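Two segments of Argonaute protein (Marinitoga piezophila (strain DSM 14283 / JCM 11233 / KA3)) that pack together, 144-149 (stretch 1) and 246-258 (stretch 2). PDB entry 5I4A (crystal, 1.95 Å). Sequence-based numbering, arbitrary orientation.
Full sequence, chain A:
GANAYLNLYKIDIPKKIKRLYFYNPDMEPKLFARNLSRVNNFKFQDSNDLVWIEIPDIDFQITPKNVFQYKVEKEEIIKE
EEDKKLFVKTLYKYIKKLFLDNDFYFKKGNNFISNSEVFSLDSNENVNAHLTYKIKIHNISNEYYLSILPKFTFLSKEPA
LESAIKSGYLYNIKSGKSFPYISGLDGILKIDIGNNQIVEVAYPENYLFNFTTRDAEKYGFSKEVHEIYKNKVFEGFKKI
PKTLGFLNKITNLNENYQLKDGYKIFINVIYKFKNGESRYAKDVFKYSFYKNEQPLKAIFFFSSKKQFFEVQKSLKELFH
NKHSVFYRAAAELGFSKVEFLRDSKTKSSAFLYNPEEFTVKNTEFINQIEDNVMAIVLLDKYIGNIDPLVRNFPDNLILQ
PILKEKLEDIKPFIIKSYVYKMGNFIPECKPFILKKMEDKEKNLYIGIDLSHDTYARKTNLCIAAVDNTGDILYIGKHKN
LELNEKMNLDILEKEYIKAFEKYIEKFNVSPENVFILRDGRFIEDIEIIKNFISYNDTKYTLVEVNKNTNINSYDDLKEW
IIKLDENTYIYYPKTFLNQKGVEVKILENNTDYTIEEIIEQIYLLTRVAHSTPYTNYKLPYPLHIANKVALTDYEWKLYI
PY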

# COMPACT_ATOMS: atom_id res chain seq x y z
N TYR A 144 -13.09 22.26 -5.17
CA TYR A 144 -12.89 20.96 -5.79
C TYR A 144 -11.75 21.03 -6.79
O TYR A 144 -11.67 21.97 -7.59
N TYR A 145 -10.86 20.04 -6.74
CA TYR A 145 -9.69 19.98 -7.60
C TYR A 145 -9.63 18.63 -8.30
O TYR A 145 -10.34 17.68 -7.95
N LEU A 146 -8.76 18.56 -9.30
CA LEU A 146 -8.60 17.39 -10.15
C LEU A 146 -7.11 17.12 -10.29
O LEU A 146 -6.40 17.91 -10.92
N SER A 147 -6.64 16.01 -9.73
CA SER A 147 -5.25 15.61 -9.91
C SER A 147 -5.13 14.82 -11.20
O SER A 147 -5.95 13.94 -11.48
N ILE A 148 -4.12 15.16 -11.99
CA ILE A 148 -3.87 14.53 -13.29
C ILE A 148 -2.46 13.98 -13.24
O ILE A 148 -1.48 14.74 -13.33
N LEU A 149 -2.34 12.66 -13.09
CA LEU A 149 -1.04 12.03 -12.98
C LEU A 149 -0.67 11.37 -14.30
O LEU A 149 -1.25 10.33 -14.64
N PHE A 246 -10.07 18.63 -24.09
CA PHE A 246 -11.50 18.44 -23.87
C PHE A 246 -11.90 18.67 -22.41
O PHE A 246 -13.08 18.91 -22.14
N LEU A 247 -10.95 18.59 -21.48
CA LEU A 247 -11.24 18.91 -20.09
C LEU A 247 -11.41 20.40 -19.84
O LEU A 247 -11.72 20.79 -18.71
N ASN A 248 -11.21 21.25 -20.86
CA ASN A 248 -11.46 22.68 -20.70
C ASN A 248 -12.89 22.95 -20.26
O ASN A 248 -13.17 24.03 -19.73
N LYS A 249 -13.79 21.99 -20.46
CA LYS A 249 -15.17 22.15 -20.03
C LYS A 249 -15.27 22.42 -18.54
O LYS A 249 -16.10 23.23 -18.10
N ILE A 250 -14.43 21.77 -17.73
CA ILE A 250 -14.55 21.85 -16.28
C ILE A 250 -13.35 22.50 -15.60
O ILE A 250 -13.44 22.79 -14.40
N THR A 251 -12.25 22.74 -16.30
CA THR A 251 -11.09 23.32 -15.63
C THR A 251 -10.20 24.01 -16.66
O THR A 251 -10.27 23.74 -17.86
N ASN A 252 -9.35 24.91 -16.16
CA ASN A 252 -8.35 25.60 -16.98
C ASN A 252 -7.02 24.87 -16.78
O ASN A 252 -6.33 25.06 -15.78
N LEU A 253 -6.65 24.05 -17.77
CA LEU A 253 -5.42 23.27 -17.70
C LEU A 253 -4.16 24.13 -17.74
O LEU A 253 -3.07 23.59 -17.57
N ASN A 254 -4.29 25.43 -17.96
CA ASN A 254 -3.15 26.33 -18.02
C ASN A 254 -2.92 27.10 -16.72
O ASN A 254 -1.95 27.85 -16.63
N GLU A 255 -3.80 26.94 -15.73
CA GLU A 255 -3.65 27.59 -14.43
C GLU A 255 -3.20 26.52 -13.44
O GLU A 255 -4.02 25.81 -12.85
N ASN A 256 -1.89 26.42 -13.25
CA ASN A 256 -1.32 25.38 -12.41
C ASN A 256 -1.53 25.71 -10.93
O ASN A 256 -1.88 26.83 -10.54
N TYR A 257 -1.32 24.69 -10.10
CA TYR A 257 -1.40 24.82 -8.65
C TYR A 257 -0.00 25.14 -8.12
O TYR A 257 0.89 24.29 -8.18
N GLN A 258 0.18 26.35 -7.63
CA GLN A 258 1.47 26.73 -7.05
C GLN A 258 1.34 26.96 -5.55
O GLN A 258 0.24 27.17 -5.03

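This is a small, purely side-chain contact, apolar and aromatic in character, in which a β-strand lays three residues against a 3-10 segment and the loop that follows it, with no hydrogen bond crossing between the two. The summed buried surface is 236 Å², and the backbones stay well apart: the CA atoms of Leu 146 and Thr 251 are 8.4 Å from each other, and those of Ile 148 and Leu 253 are 9.9 Å apart. Such spacing is too wide for strand pairing and leaves the gap to be filled by side chains.

On the strand, the CA-to-CB bonds of Tyr 145, Leu 146 and Ile 148 point toward the other stretch, whereas Tyr 144, Ser 147 and Leu 149 cover none of it. The hydroxyls of Tyr 144 and Ser 147 are hydrogen-bonded elsewhere in the structure.

The aliphatic part centres on Leu 247. This residue has chi1 m and chi2 t, which carries its CD1 to 4.3 Å from CD2 of Leu 146 and to 4.2 Å from CD1 of Ile 148, so that one methyl serves two strand residues. Leu 146, with chi1 t and chi2 p, also brings CD2 to 4.4 Å from CD1 of Ile 250, itself chi1 p and chi2 t. Ile 148 is extended through chi2 (chi1 m, chi2 t), and its CD1 lies 3.9 Å from CD2 of Leu 253. The CA-to-CB bond of Leu 253 runs sideways, but its m, t conformation brings the end of the side chain nearer the strand. All four distances are those of van der Waals packing between methyl groups.

The aromatic part is a single pair. Tyr 145 (chi1 m, chi2 86°) and Tyr 257 (chi1 t, chi2 -78°) have ring centroids 5.5 Å apart and planes at 77°, an offset edge-to-face arrangement with the edge of Tyr 257 directed toward the face of Tyr 145. The closest atoms are CE2 of Tyr 145 and CE2 of Tyr 257, at 3.8 Å.

Polar groups work within the second stretch instead. The amides of Ile 250 and Thr 251 both donate to O of Leu 247, with N-to-O distances of 3.0 and 3.1 Å respectively. Farther along, a type I turn from Asn 252 to Glu 255 is closed by N of Glu 255 donating to O of Asn 252 at 3.2 Å; N of Asn 254 also donates to OD1 of Asn 252 at 2.9 Å, with an N-H...O angle of 155°.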

# COMPACT_ATOMS: atom_id res chain seq x y z
CB TYR A 144 -14.16 20.48 -6.48
CG TYR A 144 -15.16 19.88 -5.52
CD1 TYR A 144 -15.11 18.53 -5.19
CD2 TYR A 144 -16.14 20.67 -4.93
CE1 TYR A 144 -16.02 17.98 -4.30
CE2 TYR A 144 -17.06 20.12 -4.04
CZ TYR A 144 -16.99 18.78 -3.74
OH TYR A 144 -17.89 18.23 -2.86
CB TYR A 145 -8.40 20.22 -6.81
CG TYR A 145 -8.31 21.61 -6.22
CD1 TYR A 145 -8.87 21.91 -4.99
CD2 TYR A 145 -7.65 22.63 -6.91
CE1 TYR A 145 -8.78 23.18 -4.46
CE2 TYR A 145 -7.56 23.91 -6.38
CZ TYR A 145 -8.13 24.18 -5.15
OH TYR A 145 -8.04 25.44 -4.62
CB LEU A 146 -9.25 17.62 -11.51
CG LEU A 146 -9.59 16.38 -12.32
CD1 LEU A 146 -10.76 15.67 -11.66
CD2 LEU A 146 -9.92 16.74 -13.77
CB SER A 147 -4.73 14.80 -8.72
OG SER A 147 -5.57 13.69 -8.42
CB ILE A 148 -4.04 15.52 -14.45
CG1 ILE A 148 -5.44 16.15 -14.43
CG2 ILE A 148 -3.80 14.83 -15.78
CD1 ILE A 148 -5.66 17.16 -15.55
CB LEU A 149 -1.04 10.99 -11.86
CG LEU A 149 0.30 10.27 -11.67
CD1 LEU A 149 1.31 11.21 -11.04
CD2 LEU A 149 0.13 9.01 -10.84
CB PHE A 246 -11.93 17.04 -24.32
CG PHE A 246 -11.13 15.93 -23.69
CD1 PHE A 246 -11.49 15.41 -22.46
CD2 PHE A 246 -10.02 15.41 -24.34
CE1 PHE A 246 -10.76 14.39 -21.88
CE2 PHE A 246 -9.29 14.39 -23.77
CZ PHE A 246 -9.66 13.88 -22.54
CB LEU A 247 -10.14 18.37 -19.18
CG LEU A 247 -10.00 16.85 -19.04
CD1 LEU A 247 -9.01 16.50 -17.95
CD2 LEU A 247 -11.35 16.21 -18.77
CB ASN A 248 -11.17 23.43 -22.00
CG ASN A 248 -12.32 23.36 -23.00
OD1 ASN A 248 -13.01 22.34 -23.10
ND2 ASN A 248 -12.52 24.44 -23.74
CB LYS A 249 -15.98 20.90 -20.41
CG LYS A 249 -16.30 20.80 -21.90
CD LYS A 249 -16.99 19.49 -22.25
CE LYS A 249 -17.69 19.60 -23.60
NZ LYS A 249 -18.01 18.27 -24.19
CB ILE A 250 -14.81 20.46 -15.66
CG1 ILE A 250 -13.65 19.50 -15.95
CG2 ILE A 250 -16.12 19.88 -16.18
CD1 ILE A 250 -13.79 18.16 -15.26
CB THR A 251 -10.30 22.26 -14.86
OG1 THR A 251 -9.34 22.90 -14.00
CG2 THR A 251 -9.57 21.33 -15.81
CB ASN A 252 -8.23 27.07 -16.59
CG ASN A 252 -7.30 27.85 -17.51
OD1 ASN A 252 -6.55 27.28 -18.29
ND2 ASN A 252 -7.34 29.17 -17.40
CB LEU A 253 -5.39 22.27 -18.85
CG LEU A 253 -6.52 21.25 -18.86
CD1 LEU A 253 -6.42 20.36 -20.08
CD2 LEU A 253 -6.49 20.42 -17.58
CB ASN A 254 -3.32 27.32 -19.18
CG ASN A 254 -3.17 26.66 -20.53
OD1 ASN A 254 -2.15 26.03 -20.82
ND2 ASN A 254 -4.19 26.78 -21.37
CB GLU A 255 -4.95 28.27 -14.01
CG GLU A 255 -5.29 29.47 -14.88
CD GLU A 255 -6.54 30.20 -14.43
OE1 GLU A 255 -7.32 29.63 -13.64
OE2 GLU A 255 -6.74 31.35 -14.87
CB ASN A 256 0.17 25.21 -12.70
CG ASN A 256 0.43 24.65 -14.09
OD1 ASN A 256 -0.42 23.97 -14.67
ND2 ASN A 256 1.60 24.95 -14.64
CB TYR A 257 -1.94 23.52 -8.04
CG TYR A 257 -2.35 23.60 -6.59
CD1 TYR A 257 -1.41 23.58 -5.57
CD2 TYR A 257 -3.70 23.64 -6.23
CE1 TYR A 257 -1.79 23.64 -4.24
CE2 TYR A 257 -4.08 23.70 -4.90
CZ TYR A 257 -3.13 23.69 -3.91
OH TYR A 257 -3.51 23.75 -2.59
CB GLN A 258 2.04 27.98 -7.73
CG GLN A 258 3.56 28.03 -7.72
CD GLN A 258 4.12 29.37 -8.14
OE1 GLN A 258 3.71 29.94 -9.15
NE2 GLN A 258 5.05 29.89 -7.35